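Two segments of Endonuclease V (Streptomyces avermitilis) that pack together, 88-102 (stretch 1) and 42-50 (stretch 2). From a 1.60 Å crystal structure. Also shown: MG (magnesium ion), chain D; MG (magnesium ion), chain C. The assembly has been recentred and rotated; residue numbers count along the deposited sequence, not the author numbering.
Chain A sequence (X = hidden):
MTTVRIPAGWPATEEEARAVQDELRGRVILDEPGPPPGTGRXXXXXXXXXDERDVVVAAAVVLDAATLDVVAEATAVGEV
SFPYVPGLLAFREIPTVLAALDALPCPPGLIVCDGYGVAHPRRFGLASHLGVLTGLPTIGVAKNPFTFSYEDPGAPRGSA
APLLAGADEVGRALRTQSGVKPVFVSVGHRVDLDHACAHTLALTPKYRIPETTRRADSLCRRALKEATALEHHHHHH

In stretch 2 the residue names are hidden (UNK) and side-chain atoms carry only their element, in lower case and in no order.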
# COMPACT_ATOMS: atom_id res chain seq x y z
N LEU A 88 -22.14 11.18 18.12
CA LEU A 88 -22.69 12.15 17.17
C LEU A 88 -21.70 13.28 16.91
O LEU A 88 -22.09 14.36 16.48
CB LEU A 88 -23.99 12.74 17.71
CG LEU A 88 -25.13 11.77 18.04
CD1 LEU A 88 -26.25 12.52 18.73
CD2 LEU A 88 -25.65 11.10 16.77
N LEU A 89 -20.43 13.01 17.16
CA LEU A 89 -19.40 14.03 17.00
C LEU A 89 -19.24 14.59 15.59
O LEU A 89 -18.84 15.74 15.42
CB LEU A 89 -18.06 13.48 17.49
CG LEU A 89 -18.01 13.11 18.98
CD1 LEU A 89 -16.60 12.68 19.34
CD2 LEU A 89 -18.44 14.30 19.83
N ALA A 90 -19.56 13.79 14.58
CA ALA A 90 -19.44 14.24 13.20
C ALA A 90 -20.38 15.40 12.89
O ALA A 90 -20.10 16.21 12.00
CB ALA A 90 -19.70 13.10 12.24
N PHE A 91 -21.50 15.47 13.60
CA PHE A 91 -22.44 16.55 13.33
C PHE A 91 -21.90 17.93 13.69
O PHE A 91 -22.50 18.94 13.32
CB PHE A 91 -23.77 16.29 14.04
CG PHE A 91 -24.56 15.18 13.42
CD1 PHE A 91 -24.37 13.86 13.83
CD2 PHE A 91 -25.46 15.44 12.38
CE1 PHE A 91 -25.06 12.81 13.22
CE2 PHE A 91 -26.15 14.40 11.76
CZ PHE A 91 -25.96 13.08 12.18
N ARG A 92 -20.77 17.97 14.38
CA ARG A 92 -20.15 19.23 14.76
C ARG A 92 -19.27 19.80 13.65
O ARG A 92 -19.10 21.01 13.55
CB ARG A 92 -19.25 19.06 15.98
CG ARG A 92 -19.89 18.44 17.20
CD ARG A 92 -18.85 18.35 18.31
NE ARG A 92 -17.74 17.47 17.94
CZ ARG A 92 -16.56 17.43 18.55
NH1 ARG A 92 -16.31 18.24 19.57
NH2 ARG A 92 -15.62 16.58 18.14
N GLU A 93 -18.72 18.91 12.81
CA GLU A 93 -17.76 19.32 11.79
C GLU A 93 -18.01 19.02 10.33
O GLU A 93 -17.32 19.56 9.48
CB GLU A 93 -16.40 18.72 12.16
CG GLU A 93 -16.44 17.20 12.26
CD GLU A 93 -15.14 16.61 12.74
OE1 GLU A 93 -14.35 16.12 11.90
OE2 GLU A 93 -14.92 16.63 13.97
N ILE A 94 -18.98 18.16 10.02
CA ILE A 94 -19.24 17.83 8.63
C ILE A 94 -19.40 19.03 7.70
O ILE A 94 -18.80 19.06 6.63
CB ILE A 94 -20.44 16.88 8.54
CG1 ILE A 94 -19.97 15.48 8.95
CG2 ILE A 94 -21.02 16.86 7.13
CD1 ILE A 94 -21.07 14.61 9.45
N PRO A 95 -20.21 20.03 8.08
CA PRO A 95 -20.38 21.19 7.19
C PRO A 95 -19.06 21.88 6.83
O PRO A 95 -18.84 22.30 5.69
CB PRO A 95 -21.31 22.10 7.99
CG PRO A 95 -22.13 21.13 8.78
CD PRO A 95 -21.10 20.13 9.25
N THR A 96 -18.18 22.00 7.82
CA THR A 96 -16.90 22.66 7.61
C THR A 96 -15.94 21.79 6.79
O THR A 96 -15.15 22.31 6.00
CB THR A 96 -16.27 23.05 8.97
OG1 THR A 96 -17.19 23.87 9.69
CG2 THR A 96 -14.99 23.85 8.76
N VAL A 97 -16.01 20.48 6.99
CA VAL A 97 -15.16 19.56 6.24
C VAL A 97 -15.59 19.59 4.77
O VAL A 97 -14.75 19.61 3.86
CB VAL A 97 -15.29 18.11 6.77
CG1 VAL A 97 -14.54 17.14 5.87
CG2 VAL A 97 -14.72 18.04 8.18
N LEU A 98 -16.90 19.60 4.53
CA LEU A 98 -17.41 19.66 3.16
C LEU A 98 -16.93 20.95 2.50
O LEU A 98 -16.59 20.96 1.32
CB LEU A 98 -18.94 19.60 3.15
CG LEU A 98 -19.56 18.25 3.55
CD1 LEU A 98 -21.06 18.41 3.68
CD2 LEU A 98 -19.21 17.19 2.51
N ALA A 99 -16.88 22.04 3.27
CA ALA A 99 -16.44 23.33 2.75
C ALA A 99 -14.97 23.31 2.36
O ALA A 99 -14.57 23.89 1.34
CB ALA A 99 -16.71 24.43 3.78
N ALA A 100 -14.14 22.66 3.17
CA ALA A 100 -12.72 22.59 2.86
C ALA A 100 -12.52 21.78 1.58
O ALA A 100 -11.72 22.15 0.73
CB ALA A 100 -11.94 21.96 4.02
N LEU A 101 -13.25 20.67 1.45
CA LEU A 101 -13.12 19.85 0.25
C LEU A 101 -13.58 20.64 -0.97
O LEU A 101 -12.95 20.59 -2.03
CB LEU A 101 -13.95 18.57 0.39
CG LEU A 101 -13.42 17.54 1.39
CD1 LEU A 101 -14.51 16.54 1.69
CD2 LEU A 101 -12.18 16.83 0.83
N ASP A 102 -14.69 21.37 -0.82
CA ASP A 102 -15.22 22.15 -1.93
C ASP A 102 -14.26 23.26 -2.37
O ASP A 102 -14.30 23.70 -3.52
CB ASP A 102 -16.57 22.78 -1.56
CG ASP A 102 -17.69 21.76 -1.50
OD1 ASP A 102 -17.55 20.68 -2.11
OD2 ASP A 102 -18.72 22.04 -0.85
N UNK A 42 -4.89 11.13 -3.32
CA UNK A 42 -5.35 10.64 -2.02
C UNK A 42 -5.33 11.88 -1.13
O UNK A 42 -4.37 12.65 -1.13
c UNK A 42 -4.44 9.51 -1.49
c UNK A 42 -3.02 10.00 -1.33
c UNK A 42 -5.00 8.95 -0.18
N UNK A 43 -6.41 12.07 -0.38
CA UNK A 43 -6.57 13.27 0.42
C UNK A 43 -6.81 13.05 1.90
O UNK A 43 -7.62 12.22 2.29
c UNK A 43 -7.75 14.09 -0.14
o UNK A 43 -7.45 14.46 -1.49
c UNK A 43 -8.01 15.33 0.68
N UNK A 44 -6.10 13.81 2.73
CA UNK A 44 -6.31 13.70 4.15
C UNK A 44 -7.21 14.83 4.62
O UNK A 44 -7.17 15.93 4.08
N UNK A 45 -8.06 14.55 5.60
CA UNK A 45 -8.94 15.56 6.16
C UNK A 45 -8.81 15.47 7.66
O UNK A 45 -8.68 14.38 8.23
c UNK A 45 -10.43 15.35 5.77
c UNK A 45 -10.83 13.91 6.00
c UNK A 45 -10.65 15.75 4.32
N UNK A 46 -8.82 16.63 8.31
CA UNK A 46 -8.73 16.68 9.76
C UNK A 46 -9.28 18.02 10.22
O UNK A 46 -9.40 18.95 9.42
c UNK A 46 -7.17 16.33 11.70
o UNK A 46 -6.12 16.71 12.27
o UNK A 46 -8.12 15.77 12.31
c UNK A 46 -7.28 16.54 10.22
N UNK A 47 -9.62 18.12 11.50
CA UNK A 47 -10.14 19.36 12.03
C UNK A 47 -9.49 19.73 13.35
O UNK A 47 -8.88 18.89 14.03
c UNK A 47 -12.36 18.95 10.92
c UNK A 47 -11.67 19.29 12.24
c UNK A 47 -12.00 18.25 13.29
N UNK A 48 -9.60 21.00 13.70
CA UNK A 48 -9.06 21.53 14.94
C UNK A 48 -10.16 22.40 15.54
O UNK A 48 -10.70 23.27 14.87
c UNK A 48 -7.81 22.36 14.67
N UNK A 49 -10.50 22.14 16.80
CA UNK A 49 -11.53 22.90 17.49
C UNK A 49 -10.91 23.97 18.37
O UNK A 49 -9.90 23.73 19.04
c UNK A 49 -15.49 20.65 16.66
c UNK A 49 -12.38 21.99 18.38
c UNK A 49 -13.75 19.01 16.46
c UNK A 49 -14.62 21.48 17.37
c UNK A 49 -13.31 21.08 17.63
o UNK A 49 -15.91 18.61 15.50
c UNK A 49 -15.05 19.43 16.21
c UNK A 49 -12.89 19.84 17.17
N UNK A 50 -11.49 25.16 18.36
CA UNK A 50 -10.98 26.23 19.19
C UNK A 50 -11.59 26.07 20.58
O UNK A 50 -12.76 25.71 20.72
o UNK A 50 -11.00 29.39 20.14
c UNK A 50 -10.52 28.70 19.22
c UNK A 50 -11.35 27.59 18.62
o UNK A 50 -9.37 28.88 18.77
MG MG D . -7.58 15.23 14.67
MG MG C . -5.61 16.59 14.40
O HOH W 1 -6.29 18.74 14.88
O HOH W 2 -5.07 16.35 16.65
O HOH W 3 -4.64 14.52 13.88
O HOH W 4 -9.52 13.68 14.04
O HOH W 5 -7.89 13.35 16.27

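Position 42 has three side-chain carbons, one carrying the other two. None of them reaches stretch 1. A beta-branched, all-carbon side chain of this size is Val42.

Position 43 has a first carbon that carries one oxygen and one carbon. It lies near Leu101. That branching identifies Thr43. Its CG2 lies 4.4 Å from CD2 of Leu101, and its OG1 is hydrogen-bonded elsewhere in the structure.

Position 44 has no side-chain atoms and makes no contact with stretch 1. It is Gly44.

Position 45 again has one carbon carrying two carbons. Its CA-to-CB bond points toward stretch 1, and the side chain meets two apolar side chains. It is Val45. Its CG1 is 4.0 Å from Leu101 CD2 and 4.4 Å from Val97 CG1.

Position 46 has two carbons, the second carrying two oxygens. The CA-to-CB bond points away from stretch 1, and no atom touches it. The short carboxylate is Asp46. It binds both magnesium ions: OD1 is 2.2 Å from MG of chain C, and OD2 is 2.5 Å from MG of chain D. Metal binding of this kind fits a nuclease.

Position 47 has three carbons, with a branch at the first, and lies against Glu93 and Val97. It is Val47. Its CG1 is 3.7 Å from Val97 CG2, and its CG2 is 3.4 Å from Glu93 OE2. Its backbone O accepts a 2.7 Å hydrogen bond from the O of water 1, which also binds MG of chain C.

Position 48 has a single carbon, out of reach of stretch 1. It is Ala48.

Position 49 has one carbon, then a six-carbon ring bearing an oxygen. The ring lies by Arg92, and the oxygen approaches Glu93. This is Tyr49. Its OH donates a 2.7 Å hydrogen bond to Glu93 OE2, at the ring edge. The Arg92 guanidinium stacks flat on the ring, with centres 4.0 Å apart and planes at 20°.

Position 50 has two carbons, the second carrying two oxygens. It does not reach stretch 1. It is Asp50.

The contact follows the alternation of the strand. The CA-to-CB bonds of residues 43, 45, 47 and 49 point toward stretch 1. The helix and strand axes run at 133° and approach to 9.5 Å. Val97 packs on Val45 and Val47, and Leu101, one helical turn on, packs on Val45. At the start of the helix the contact becomes polar. There Arg92 NE donates to Leu89 O at 3.2 Å, while the guanidinium lies flat on Tyr49. The CA-to-CB bond of Asp46 points away from stretch 1, and its carboxylate binds the two metals.

Stretch 2, residues 42-50: VTGVDVAYD
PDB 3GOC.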